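Side-chain contacts in extracellular ligand-binding receptor (Rhodopseudomonas palustris, PDB 3SG0), which probably serves as the periplasmic solute-binding protein of an ABC-type transporter, binding aromatic acids such as benzoylformate (phenylglyoxylate): residues A26-G31 with A329-P334; K89-I94 with P334-A339; T192-A197 with T204-K209; L229-L234 with G241-T246. One frame throughout, in Å; residues are numbered along the deposited sequence.

How the contacts relate
Contacts 1 and 2 lie in one lobe of the protein and contacts 3 and 4 in the other, across the centre of the chain. The first two touch, share Pro-334 and hold the turn and helix around residues 329-339 against neighbouring strands 28-34 and 92-94; the centres of the two contacts are about 6 Å apart. Contact 1 is partly buried and joined by proline packing and water, whereas contact 2 is buried and sets a carboxylate at a phenyl edge. Contacts 3 and 4 place consecutive helices on the same parallel sheet. Contact 3, at the surface, combines a water-linked charged pair with a direct glutamine-to-backbone bond; contact 4, in the interior, pairs two glutamines beside aliphatic side chains.

Contact 1. Residues A26-G31 with A329-P334; sequences AEIKIG and AKPGTP
With chi1 of -64°, Ile-28 holds CG1 beside its backbone N and anti to the carbonyl carbon, and this branch is the one that meets the ring of Pro-331. The distance from Ile-28 CG1 to Pro-331 CG is 3.7 Å, and the two side chains run obliquely to one another; the closest pair is a methylene from each, with Pro-331 CB slightly farther from the same CG1. The proline also reaches back to the main chain ahead of the strand: its CB is 3.7 Å from Ala-26 O and equally 3.7 Å from Glu-27 O. Pro-331 is therefore set against two successive carbonyl oxygens as well as an aliphatic branch.

The polar link between the segments is water 1. It donates to Ala-26 O at 2.8 Å and to Pro-331 O at 2.8 Å, using one proton for each carbonyl. Pro-331 and Gly-332 form the middle of a type II beta turn running from Lys-330 to Thr-333. Gly-332 has phi near 90°, a conformation suited to glycine, and lies close to Ala-26. At the end of the turn, Thr-333 OG1 donates to Lys-330 O at 2.8 Å, in the carbonyl plane, and also caps Phe-336 N as the N-cap of the following helix.

The turn lies in the loop between helix 306-328 and helix 334-344, against the start of strand 28-34. Ile-28 additionally packs on Ile-322 and Phe-336, one from each helix, while Pro-331 touches Leu-326. On the sheet, strand 28-34 runs between strands 61-69 and 92-94.

Contact 2. Residues K89-I94 with P334-A339; sequences KVDVLI and PEFRAA
Phe-336 is the first residue along 334-339 to touch the other segment, and it meets Asp-91 with its ring edge. Its CG stands anti to the backbone N (chi1 -179°), which brings CD2 to 3.4 Å from Asp-91 OD1 and CE2 to 3.7 Å from Asp-91 CG. The carboxylate plane is turned 82° from the ring, and Asp-91 CB lies in the ring plane at the edge. A partly positive C-H rim facing a carboxylate is probably favourable electrostatically.

Arg-337 follows, with its aliphatic part against the main chain: CG is 3.4 Å from Asp-91 O and CD is 3.5 Å from Val-90 O. The bend at chi3 carries the guanidinium back, one face over Pro-334 CA and its edge at water 2. This water accepts from Arg-337 NH1 at 2.9 Å and lies within bonding distance of both Asp-91 OD1 and Lys-89 O, with more acceptors than protons to serve them. Arg-337 NE donates to Lys-113 O.

Asp-91 ties the turn before the helix and strand 28-34 to the start of strand 92-94, OD1 accepting from Gly-332 N and OD2 from Lys-29 N. Helix 334-344 itself packs here through Phe-336 and Arg-337, with Phe-336 also on Ala-325 and Leu-326 of helix 306-328.

Contact 3. Residues T192-A197 with T204-K209; sequences THEVYA and TGQVLK
Glu-194 lies over the base of Gln-206, its CB 3.8 Å from Gln-206 CB and its OE1 3.3 Å from Gln-206 CG. This is strand-to-helix packing at one edge of a parallel alpha/beta sheet in a periplasmic binding protein: strand 194-196 and helix 204-209 run nearly antiparallel, at 162°, with their axes 8.5 Å apart. Both side chains bend at chi2. In Glu-194 the bend leaves the carboxylate beside Gln-206 CA and CG and near Lys-209 CD, its plane standing 86° from the Gln-206 amide.

Lys-209, extended beyond CG, crosses Glu-194 at about a right angle and sets its CD 3.6 Å from Glu-194 OE2. The opposite charges do not meet directly, since Lys-209 NZ is 4.6 Å from Glu-194 OE1. Two waters span the gap: water 3 donates to OE1 and water 4 to OE2, and both accept from NZ, a solvent-mediated pairing at the surface.

Gln-206 instead turns its amide toward the strand backbone, with NE2 also 3.7 Å from Tyr-196 CB. Its N-H makes an almost straight bond to Val-195 O, with NE2 and O 2.9 Å apart, an N-H...O angle of 179°, and the acceptor in the amide plane.

Contact 4. Residues L229-L234 with G241-T246; sequences LPQKAL and GAIYQT
Gln-231 and Gln-245 bring their amides together nearly coplanar, the planes 21° apart although the side chains cross obliquely. Gln-245 NE2 donates to Gln-231 OE1 at 2.9 Å along an almost straight path, with an N-H...O angle of 178°. Each group lies in the plane of the other: the donor sits in the carbonyl plane of Gln-231, and the acceptor in the amide plane of Gln-245.

Ile-243 packs against the same Gln-231 amide. With CG2 anti to its backbone N, the isoleucine brings that methyl to 3.6 Å from Gln-231 CD, while its CB is 3.7 Å from Gln-231 NE2. Its other branch extends to CD1, which is 3.9 Å from Gln-231 CG and 4.1 Å from Leu-234 CD1. The leucine meets Ile-243 obliquely, one helical turn on from the glutamine.

These pairs set helix 228-236 on strand 242-244, the last two elements of a beta-alpha-beta unit that begins with strand 217-221. Gln-245 NE2 has a second carbonyl acceptor in Ala-227 O, and Gln-231 NE2 a weak one in Asp-261 O, which probably offsets the cost of burying the amides among aliphatic groups; the in-plane bond probably fixes how both amides are turned.

Contact 1. Residues A26-G31 with A329-P334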
loop_
_atom_site.group_PDB
_atom_site.type_symbol
_atom_site.label_atom_id
_atom_site.label_comp_id
_atom_site.label_asym_id
_atom_site.label_seq_id
_atom_site.Cartn_x
_atom_site.Cartn_y
_atom_site.Cartn_z
ATOM N N ALA A 26 -23.208 22.223 -3.828
ATOM C CA ALA A 26 -22.032 21.642 -3.188
ATOM C C ALA A 26 -20.851 21.584 -4.150
ATOM O O ALA A 26 -21.020 21.306 -5.336
ATOM C CB ALA A 26 -22.349 20.246 -2.657
ATOM N N GLU A 27 -19.659 21.860 -3.628
ATOM C CA GLU A 27 -18.424 21.664 -4.371
ATOM C C GLU A 27 -18.123 20.173 -4.330
ATOM O O GLU A 27 -18.881 19.417 -3.733
ATOM C CB GLU A 27 -17.283 22.455 -3.729
ATOM C CG GLU A 27 -16.740 21.870 -2.422
ATOM C CD GLU A 27 -17.462 22.359 -1.175
ATOM O OE1 GLU A 27 -16.824 22.393 -0.100
ATOM O OE2 GLU A 27 -18.660 22.701 -1.260
ATOM N N ILE A 28 -17.026 19.749 -4.950
ATOM C CA ILE A 28 -16.611 18.353 -4.860
ATOM C C ILE A 28 -16.010 18.115 -3.479
ATOM O O ILE A 28 -15.219 18.925 -2.992
ATOM C CB ILE A 28 -15.601 18.009 -5.958
ATOM C CG1 ILE A 28 -16.260 18.156 -7.333
ATOM C CG2 ILE A 28 -15.074 16.601 -5.766
ATOM C CD1 ILE A 28 -15.298 18.055 -8.498
ATOM N N LYS A 29 -16.392 17.013 -2.843
ATOM C CA LYS A 29 -15.922 16.710 -1.491
ATOM C C LYS A 29 -15.296 15.337 -1.446
ATOM O O LYS A 29 -15.874 14.364 -1.936
ATOM C CB LYS A 29 -17.076 16.783 -0.500
ATOM C CG LYS A 29 -17.697 18.158 -0.368
ATOM C CD LYS A 29 -18.831 18.124 0.634
ATOM C CE LYS A 29 -19.374 19.512 0.908
ATOM N NZ LYS A 29 -20.326 19.494 2.056
ATOM N N ILE A 30 -14.097 15.262 -0.882
ATOM C CA ILE A 30 -13.343 14.019 -0.815
ATOM C C ILE A 30 -13.076 13.727 0.654
ATOM O O ILE A 30 -12.507 14.573 1.360
ATOM C CB ILE A 30 -11.989 14.155 -1.535
ATOM C CG1 ILE A 30 -12.159 14.639 -2.979
ATOM C CG2 ILE A 30 -11.206 12.854 -1.457
ATOM C CD1 ILE A 30 -12.834 13.669 -3.896
ATOM N N GLY A 31 -13.496 12.562 1.132
ATOM C CA GLY A 31 -13.232 12.161 2.504
ATOM C C GLY A 31 -12.062 11.210 2.565
ATOM O O GLY A 31 -11.940 10.335 1.707
ATOM N N ALA A 329 -23.664 14.686 -14.070
ATOM C CA ALA A 329 -24.384 15.052 -12.858
ATOM C C ALA A 329 -23.590 16.056 -12.044
ATOM O O ALA A 329 -22.406 16.268 -12.292
ATOM C CB ALA A 329 -24.665 13.807 -12.018
ATOM N N LYS A 330 -24.245 16.657 -11.057
ATOM C CA LYS A 330 -23.600 17.632 -10.188
ATOM C C LYS A 330 -22.968 16.966 -8.974
ATOM O O LYS A 330 -23.463 15.952 -8.485
ATOM C CB LYS A 330 -24.610 18.679 -9.717
ATOM C CG LYS A 330 -25.105 19.604 -10.819
ATOM C CD LYS A 330 -26.166 20.564 -10.305
ATOM C CE LYS A 330 -26.617 21.520 -11.399
ATOM N NZ LYS A 330 -27.083 20.798 -12.618
ATOM N N PRO A 331 -21.876 17.548 -8.467
ATOM C CA PRO A 331 -21.288 17.031 -7.230
ATOM C C PRO A 331 -22.329 16.962 -6.123
ATOM O O PRO A 331 -23.258 17.770 -6.079
ATOM C CB PRO A 331 -20.226 18.077 -6.887
ATOM C CG PRO A 331 -19.839 18.662 -8.212
ATOM C CD PRO A 331 -21.118 18.690 -9.009
ATOM N N GLY A 332 -22.181 15.983 -5.239
ATOM C CA GLY A 332 -23.073 15.848 -4.104
ATOM C C GLY A 332 -24.289 14.978 -4.358
ATOM O O GLY A 332 -25.172 14.880 -3.505
ATOM N N THR A 333 -24.352 14.360 -5.533
ATOM C CA THR A 333 -25.476 13.498 -5.899
ATOM C C THR A 333 -24.995 12.071 -6.106
ATOM O O THR A 333 -23.842 11.845 -6.470
ATOM C CB THR A 333 -26.154 13.956 -7.203
ATOM O OG1 THR A 333 -25.233 13.815 -8.293
ATOM C CG2 THR A 333 -26.620 15.410 -7.100
ATOM N N PRO A 334 -25.895 11.098 -5.902
ATOM C CA PRO A 334 -25.499 9.711 -6.166
ATOM C C PRO A 334 -25.096 9.513 -7.623
ATOM O O PRO A 334 -24.215 8.719 -7.906
ATOM C CB PRO A 334 -26.767 8.911 -5.853
ATOM C CG PRO A 334 -27.603 9.802 -5.006
ATOM C CD PRO A 334 -27.255 11.211 -5.352
HETATM O O HOH W 1 -23.350 20.501 -6.679
#

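Contact 2. Residues K89-I94 with P334-A339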
loop_
_atom_site.group_PDB
_atom_site.type_symbol
_atom_site.label_atom_id
_atom_site.label_comp_id
_atom_site.label_asym_id
_atom_site.label_seq_id
_atom_site.Cartn_x
_atom_site.Cartn_y
_atom_site.Cartn_z
ATOM N N LYS A 89 -21.443 13.870 3.139
ATOM C CA LYS A 89 -21.905 13.389 1.835
ATOM C C LYS A 89 -20.808 13.474 0.776
ATOM O O LYS A 89 -21.015 13.951 -0.341
ATOM C CB LYS A 89 -23.176 14.126 1.410
ATOM C CG LYS A 89 -24.320 13.860 2.382
ATOM C CD LYS A 89 -25.611 14.564 2.011
ATOM C CE LYS A 89 -26.691 14.240 3.037
ATOM N NZ LYS A 89 -27.957 14.987 2.797
ATOM N N VAL A 90 -19.627 12.991 1.137
ATOM C CA VAL A 90 -18.495 13.075 0.234
ATOM C C VAL A 90 -18.749 12.317 -1.065
ATOM O O VAL A 90 -19.452 11.300 -1.098
ATOM C CB VAL A 90 -17.190 12.586 0.890
ATOM C CG1 VAL A 90 -16.847 13.453 2.087
ATOM C CG2 VAL A 90 -17.284 11.120 1.299
ATOM N N ASP A 91 -18.168 12.826 -2.141
ATOM C CA ASP A 91 -18.305 12.193 -3.441
ATOM C C ASP A 91 -17.432 10.962 -3.600
ATOM O O ASP A 91 -17.777 10.049 -4.357
ATOM C CB ASP A 91 -17.988 13.205 -4.534
ATOM C CG ASP A 91 -18.938 14.370 -4.510
ATOM O OD1 ASP A 91 -20.143 14.139 -4.731
ATOM O OD2 ASP A 91 -18.500 15.513 -4.243
ATOM N N VAL A 92 -16.296 10.958 -2.904
ATOM C CA VAL A 92 -15.355 9.850 -2.924
ATOM C C VAL A 92 -14.800 9.681 -1.517
ATOM O O VAL A 92 -14.541 10.677 -0.835
ATOM C CB VAL A 92 -14.172 10.127 -3.880
ATOM C CG1 VAL A 92 -13.179 8.971 -3.874
ATOM C CG2 VAL A 92 -14.670 10.396 -5.296
ATOM N N LEU A 93 -14.613 8.434 -1.091
ATOM C CA LEU A 93 -13.947 8.119 0.170
ATOM C C LEU A 93 -12.607 7.504 -0.156
ATOM O O LEU A 93 -12.505 6.724 -1.096
ATOM C CB LEU A 93 -14.782 7.118 0.956
ATOM C CG LEU A 93 -14.301 6.707 2.344
ATOM C CD1 LEU A 93 -14.078 7.911 3.267
ATOM C CD2 LEU A 93 -15.284 5.725 2.972
ATOM N N ILE A 94 -11.584 7.858 0.611
ATOM C CA ILE A 94 -10.247 7.314 0.437
ATOM C C ILE A 94 -9.768 6.765 1.776
ATOM O O ILE A 94 -9.894 7.439 2.805
ATOM C CB ILE A 94 -9.275 8.393 -0.084
ATOM C CG1 ILE A 94 -9.806 8.991 -1.401
ATOM C CG2 ILE A 94 -7.876 7.824 -0.222
ATOM C CD1 ILE A 94 -8.890 10.024 -2.035
ATOM N N PRO A 334 -25.895 11.098 -5.902
ATOM C CA PRO A 334 -25.499 9.711 -6.166
ATOM C C PRO A 334 -25.096 9.513 -7.623
ATOM O O PRO A 334 -24.215 8.719 -7.906
ATOM C CB PRO A 334 -26.767 8.911 -5.853
ATOM C CG PRO A 334 -27.603 9.802 -5.006
ATOM C CD PRO A 334 -27.255 11.211 -5.352
ATOM N N GLU A 335 -25.726 10.236 -8.538
ATOM C CA GLU A 335 -25.406 10.090 -9.955
ATOM C C GLU A 335 -23.961 10.494 -10.266
ATOM O O GLU A 335 -23.303 9.880 -11.098
ATOM C CB GLU A 335 -26.395 10.889 -10.814
ATOM C CG GLU A 335 -27.824 10.348 -10.791
ATOM C CD GLU A 335 -28.617 10.723 -9.541
ATOM O OE1 GLU A 335 -28.194 11.607 -8.765
ATOM O OE2 GLU A 335 -29.698 10.129 -9.339
ATOM N N PHE A 336 -23.468 11.531 -9.597
ATOM C CA PHE A 336 -22.080 11.955 -9.763
ATOM C C PHE A 336 -21.121 10.895 -9.221
ATOM O O PHE A 336 -20.135 10.540 -9.864
ATOM C CB PHE A 336 -21.875 13.296 -9.057
ATOM C CG PHE A 336 -20.487 13.865 -9.181
ATOM C CD1 PHE A 336 -20.033 14.380 -10.385
ATOM C CD2 PHE A 336 -19.659 13.936 -8.075
ATOM C CE1 PHE A 336 -18.762 14.922 -10.486
ATOM C CE2 PHE A 336 -18.396 14.488 -8.168
ATOM C CZ PHE A 336 -17.944 14.979 -9.373
ATOM N N ARG A 337 -21.426 10.377 -8.039
ATOM C CA ARG A 337 -20.606 9.321 -7.455
ATOM C C ARG A 337 -20.580 8.081 -8.349
ATOM O O ARG A 337 -19.541 7.454 -8.516
ATOM C CB ARG A 337 -21.109 8.958 -6.065
ATOM C CG ARG A 337 -21.099 10.135 -5.106
ATOM C CD ARG A 337 -21.231 9.716 -3.662
ATOM N NE ARG A 337 -22.397 8.885 -3.398
ATOM C CZ ARG A 337 -23.584 9.345 -3.019
ATOM N NH1 ARG A 337 -23.800 10.653 -2.895
ATOM N NH2 ARG A 337 -24.571 8.486 -2.788
ATOM N N ALA A 338 -21.732 7.727 -8.909
ATOM C CA ALA A 338 -21.821 6.559 -9.778
ATOM C C ALA A 338 -21.020 6.787 -11.053
ATOM O O ALA A 338 -20.406 5.865 -11.582
ATOM C CB ALA A 338 -23.278 6.228 -10.102
ATOM N N ALA A 339 -21.036 8.018 -11.564
ATOM C CA ALA A 339 -20.275 8.338 -12.762
ATOM C C ALA A 339 -18.778 8.228 -12.489
ATOM O O ALA A 339 -18.025 7.738 -13.320
ATOM C CB ALA A 339 -20.636 9.724 -13.282
HETATM O O HOH W 2 -21.939 12.936 -2.910
#

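Contact 3. Residues T192-A197 with T204-K209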
loop_
_atom_site.group_PDB
_atom_site.type_symbol
_atom_site.label_atom_id
_atom_site.label_comp_id
_atom_site.label_asym_id
_atom_site.label_seq_id
_atom_site.Cartn_x
_atom_site.Cartn_y
_atom_site.Cartn_z
ATOM N N THR A 192 8.633 -22.370 8.929
ATOM C CA THR A 192 7.771 -21.930 10.024
ATOM C C THR A 192 6.595 -21.141 9.493
ATOM O O THR A 192 6.571 -20.737 8.329
ATOM C CB THR A 192 8.495 -21.011 11.042
ATOM O OG1 THR A 192 8.916 -19.799 10.399
ATOM C CG2 THR A 192 9.684 -21.701 11.682
ATOM N N HIS A 193 5.631 -20.907 10.377
ATOM C CA HIS A 193 4.553 -19.965 10.138
ATOM C C HIS A 193 4.349 -19.177 11.430
ATOM O O HIS A 193 3.341 -19.340 12.119
ATOM C CB HIS A 193 3.270 -20.699 9.738
ATOM C CG HIS A 193 2.124 -19.789 9.409
ATOM N ND1 HIS A 193 0.859 -20.260 9.135
ATOM C CD2 HIS A 193 2.054 -18.440 9.299
ATOM C CE1 HIS A 193 0.056 -19.242 8.879
ATOM N NE2 HIS A 193 0.756 -18.126 8.979
ATOM N N GLU A 194 5.326 -18.340 11.770
ATOM C CA GLU A 194 5.241 -17.538 12.986
ATOM C C GLU A 194 4.513 -16.246 12.683
ATOM O O GLU A 194 4.606 -15.710 11.567
ATOM C CB GLU A 194 6.632 -17.241 13.543
ATOM C CG GLU A 194 7.369 -18.479 14.035
ATOM C CD GLU A 194 6.625 -19.202 15.139
ATOM O OE1 GLU A 194 6.260 -18.560 16.141
ATOM O OE2 GLU A 194 6.397 -20.422 15.004
ATOM N N VAL A 195 3.800 -15.737 13.680
ATOM C CA VAL A 195 3.068 -14.491 13.523
ATOM C C VAL A 195 3.258 -13.587 14.739
ATOM O O VAL A 195 3.641 -14.043 15.819
ATOM C CB VAL A 195 1.555 -14.736 13.276
ATOM C CG1 VAL A 195 1.335 -15.526 11.986
ATOM C CG2 VAL A 195 0.903 -15.426 14.465
ATOM N N TYR A 196 2.989 -12.300 14.547
ATOM C CA TYR A 196 2.976 -11.345 15.639
ATOM C C TYR A 196 1.981 -10.251 15.340
ATOM O O TYR A 196 1.599 -10.047 14.182
ATOM C CB TYR A 196 4.366 -10.776 15.930
ATOM C CG TYR A 196 4.959 -9.763 14.965
ATOM C CD1 TYR A 196 5.252 -8.468 15.392
ATOM C CD2 TYR A 196 5.319 -10.123 13.671
ATOM C CE1 TYR A 196 5.849 -7.544 14.548
ATOM C CE2 TYR A 196 5.915 -9.205 12.816
ATOM C CZ TYR A 196 6.182 -7.921 13.264
ATOM O OH TYR A 196 6.794 -7.021 12.408
ATOM N N ALA A 197 1.545 -9.563 16.391
ATOM C CA ALA A 197 0.630 -8.445 16.248
ATOM C C ALA A 197 1.421 -7.153 16.093
ATOM O O ALA A 197 2.531 -7.027 16.604
ATOM C CB ALA A 197 -0.312 -8.370 17.427
ATOM N N THR A 204 10.551 -12.567 20.430
ATOM C CA THR A 204 11.677 -13.436 20.748
ATOM C C THR A 204 11.370 -14.924 20.596
ATOM O O THR A 204 12.163 -15.665 20.023
ATOM C CB THR A 204 12.242 -13.115 22.134
ATOM O OG1 THR A 204 12.756 -11.777 22.102
ATOM C CG2 THR A 204 13.356 -14.089 22.515
ATOM N N GLY A 205 10.215 -15.356 21.086
ATOM C CA GLY A 205 9.831 -16.751 20.953
ATOM C C GLY A 205 9.761 -17.181 19.498
ATOM O O GLY A 205 10.261 -18.241 19.116
ATOM N N GLN A 206 9.142 -16.342 18.675
ATOM C CA GLN A 206 9.002 -16.638 17.253
ATOM C C GLN A 206 10.356 -16.734 16.575
ATOM O O GLN A 206 10.605 -17.629 15.773
ATOM C CB GLN A 206 8.177 -15.544 16.569
ATOM C CG GLN A 206 6.741 -15.427 17.059
ATOM C CD GLN A 206 6.545 -14.374 18.139
ATOM O OE1 GLN A 206 7.351 -14.243 19.062
ATOM N NE2 GLN A 206 5.463 -13.616 18.021
ATOM N N VAL A 207 11.226 -15.784 16.880
ATOM C CA VAL A 207 12.539 -15.737 16.264
ATOM C C VAL A 207 13.409 -16.916 16.703
ATOM O O VAL A 207 14.125 -17.502 15.893
ATOM C CB VAL A 207 13.215 -14.376 16.533
ATOM C CG1 VAL A 207 14.717 -14.447 16.309
ATOM C CG2 VAL A 207 12.568 -13.300 15.665
ATOM N N LEU A 208 13.342 -17.281 17.978
ATOM C CA LEU A 208 14.066 -18.470 18.425
ATOM C C LEU A 208 13.603 -19.719 17.670
ATOM O O LEU A 208 14.421 -20.549 17.267
ATOM C CB LEU A 208 13.938 -18.660 19.937
ATOM C CG LEU A 208 14.715 -17.647 20.778
ATOM C CD1 LEU A 208 14.373 -17.791 22.257
ATOM C CD2 LEU A 208 16.213 -17.789 20.553
ATOM N N LYS A 209 12.296 -19.854 17.468
ATOM C CA LYS A 209 11.763 -20.991 16.720
ATOM C C LYS A 209 12.277 -21.003 15.283
ATOM O O LYS A 209 12.666 -22.050 14.755
ATOM C CB LYS A 209 10.235 -21.000 16.744
ATOM C CG LYS A 209 9.652 -21.409 18.081
ATOM C CD LYS A 209 8.133 -21.407 18.057
ATOM C CE LYS A 209 7.569 -21.812 19.412
ATOM N NZ LYS A 209 6.081 -21.837 19.420
HETATM O O HOH W 3 5.689 -19.076 18.795
HETATM O O HOH W 4 4.605 -21.726 16.600
#

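Contact 4. Residues L229-L234 with G241-T246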
loop_
_atom_site.group_PDB
_atom_site.type_symbol
_atom_site.label_atom_id
_atom_site.label_comp_id
_atom_site.label_asym_id
_atom_site.label_seq_id
_atom_site.Cartn_x
_atom_site.Cartn_y
_atom_site.Cartn_z
ATOM N N LEU A 229 11.516 -4.679 14.129
ATOM C CA LEU A 229 11.693 -5.569 15.273
ATOM C C LEU A 229 12.124 -6.999 14.915
ATOM O O LEU A 229 13.137 -7.482 15.414
ATOM C CB LEU A 229 10.425 -5.576 16.127
ATOM C CG LEU A 229 10.369 -6.566 17.287
ATOM C CD1 LEU A 229 11.490 -6.298 18.277
ATOM C CD2 LEU A 229 9.015 -6.506 17.973
ATOM N N PRO A 230 11.367 -7.696 14.058
ATOM C CA PRO A 230 11.804 -9.068 13.758
ATOM C C PRO A 230 13.163 -9.145 13.063
ATOM O O PRO A 230 13.902 -10.100 13.289
ATOM C CB PRO A 230 10.693 -9.614 12.848
ATOM C CG PRO A 230 9.969 -8.387 12.344
ATOM C CD PRO A 230 10.064 -7.381 13.446
ATOM N N GLN A 231 13.488 -8.164 12.223
ATOM C CA GLN A 231 14.769 -8.194 11.532
ATOM C C GLN A 231 15.927 -7.960 12.509
ATOM O O GLN A 231 16.922 -8.683 12.482
ATOM C CB GLN A 231 14.793 -7.193 10.369
ATOM C CG GLN A 231 16.106 -7.220 9.605
ATOM C CD GLN A 231 15.946 -7.027 8.113
ATOM O OE1 GLN A 231 14.860 -6.735 7.610
ATOM N NE2 GLN A 231 17.043 -7.208 7.391
ATOM N N LYS A 232 15.792 -6.964 13.375
ATOM C CA LYS A 232 16.793 -6.737 14.411
ATOM C C LYS A 232 16.920 -7.935 15.346
ATOM O O LYS A 232 18.025 -8.303 15.743
ATOM C CB LYS A 232 16.479 -5.476 15.218
ATOM C CG LYS A 232 16.766 -4.181 14.484
ATOM C CD LYS A 232 16.616 -2.972 15.402
ATOM C CE LYS A 232 17.924 -2.615 16.083
ATOM N NZ LYS A 232 18.906 -2.044 15.115
ATOM N N ALA A 233 15.799 -8.542 15.712
ATOM C CA ALA A 233 15.839 -9.679 16.625
ATOM C C ALA A 233 16.575 -10.858 16.000
ATOM O O ALA A 233 17.378 -11.520 16.660
ATOM C CB ALA A 233 14.430 -10.076 17.045
ATOM N N LEU A 234 16.322 -11.116 14.722
ATOM C CA LEU A 234 17.040 -12.171 14.022
ATOM C C LEU A 234 18.542 -11.898 14.018
ATOM O O LEU A 234 19.345 -12.787 14.324
ATOM C CB LEU A 234 16.519 -12.310 12.592
ATOM C CG LEU A 234 15.191 -13.057 12.456
ATOM C CD1 LEU A 234 14.499 -12.700 11.159
ATOM C CD2 LEU A 234 15.418 -14.563 12.557
ATOM N N GLY A 241 21.924 -15.170 7.556
ATOM C CA GLY A 241 21.427 -15.383 6.208
ATOM C C GLY A 241 20.625 -14.224 5.642
ATOM O O GLY A 241 20.433 -13.196 6.290
ATOM N N ALA A 242 20.155 -14.393 4.416
ATOM C CA ALA A 242 19.372 -13.358 3.752
ATOM C C ALA A 242 18.032 -13.148 4.444
ATOM O O ALA A 242 17.382 -14.106 4.868
ATOM C CB ALA A 242 19.152 -13.722 2.299
ATOM N N ILE A 243 17.624 -11.886 4.552
ATOM C CA ILE A 243 16.303 -11.555 5.063
ATOM C C ILE A 243 15.536 -10.785 3.994
ATOM O O ILE A 243 16.057 -9.850 3.374
ATOM C CB ILE A 243 16.394 -10.756 6.373
ATOM C CG1 ILE A 243 17.025 -11.616 7.475
ATOM C CG2 ILE A 243 15.012 -10.282 6.799
ATOM C CD1 ILE A 243 17.286 -10.860 8.766
ATOM N N TYR A 244 14.307 -11.222 3.763
ATOM C CA TYR A 244 13.424 -10.615 2.779
ATOM C C TYR A 244 12.258 -9.962 3.496
ATOM O O TYR A 244 11.771 -10.484 4.503
ATOM C CB TYR A 244 12.938 -11.687 1.807
ATOM C CG TYR A 244 14.104 -12.278 1.073
ATOM C CD1 TYR A 244 14.688 -11.596 0.021
ATOM C CD2 TYR A 244 14.674 -13.479 1.473
ATOM C CE1 TYR A 244 15.783 -12.105 -0.642
ATOM C CE2 TYR A 244 15.772 -14.000 0.811
ATOM C CZ TYR A 244 16.321 -13.304 -0.236
ATOM O OH TYR A 244 17.416 -13.814 -0.894
ATOM N N GLN A 245 11.836 -8.803 2.999
ATOM C CA GLN A 245 10.695 -8.099 3.560
ATOM C C GLN A 245 9.690 -7.863 2.436
ATOM O O GLN A 245 9.725 -8.555 1.413
ATOM C CB GLN A 245 11.137 -6.800 4.247
ATOM C CG GLN A 245 11.980 -7.024 5.509
ATOM C CD GLN A 245 11.244 -6.699 6.807
ATOM O OE1 GLN A 245 10.016 -6.617 6.852
ATOM N NE2 GLN A 245 12.004 -6.499 7.877
ATOM N N THR A 246 8.790 -6.909 2.649
ATOM C CA THR A 246 7.728 -6.567 1.706
ATOM C C THR A 246 7.713 -5.063 1.489
ATOM O O THR A 246 8.394 -4.312 2.192
ATOM C CB THR A 246 6.338 -6.946 2.239
ATOM O OG1 THR A 246 6.010 -6.101 3.353
ATOM C CG2 THR A 246 6.271 -8.412 2.639
#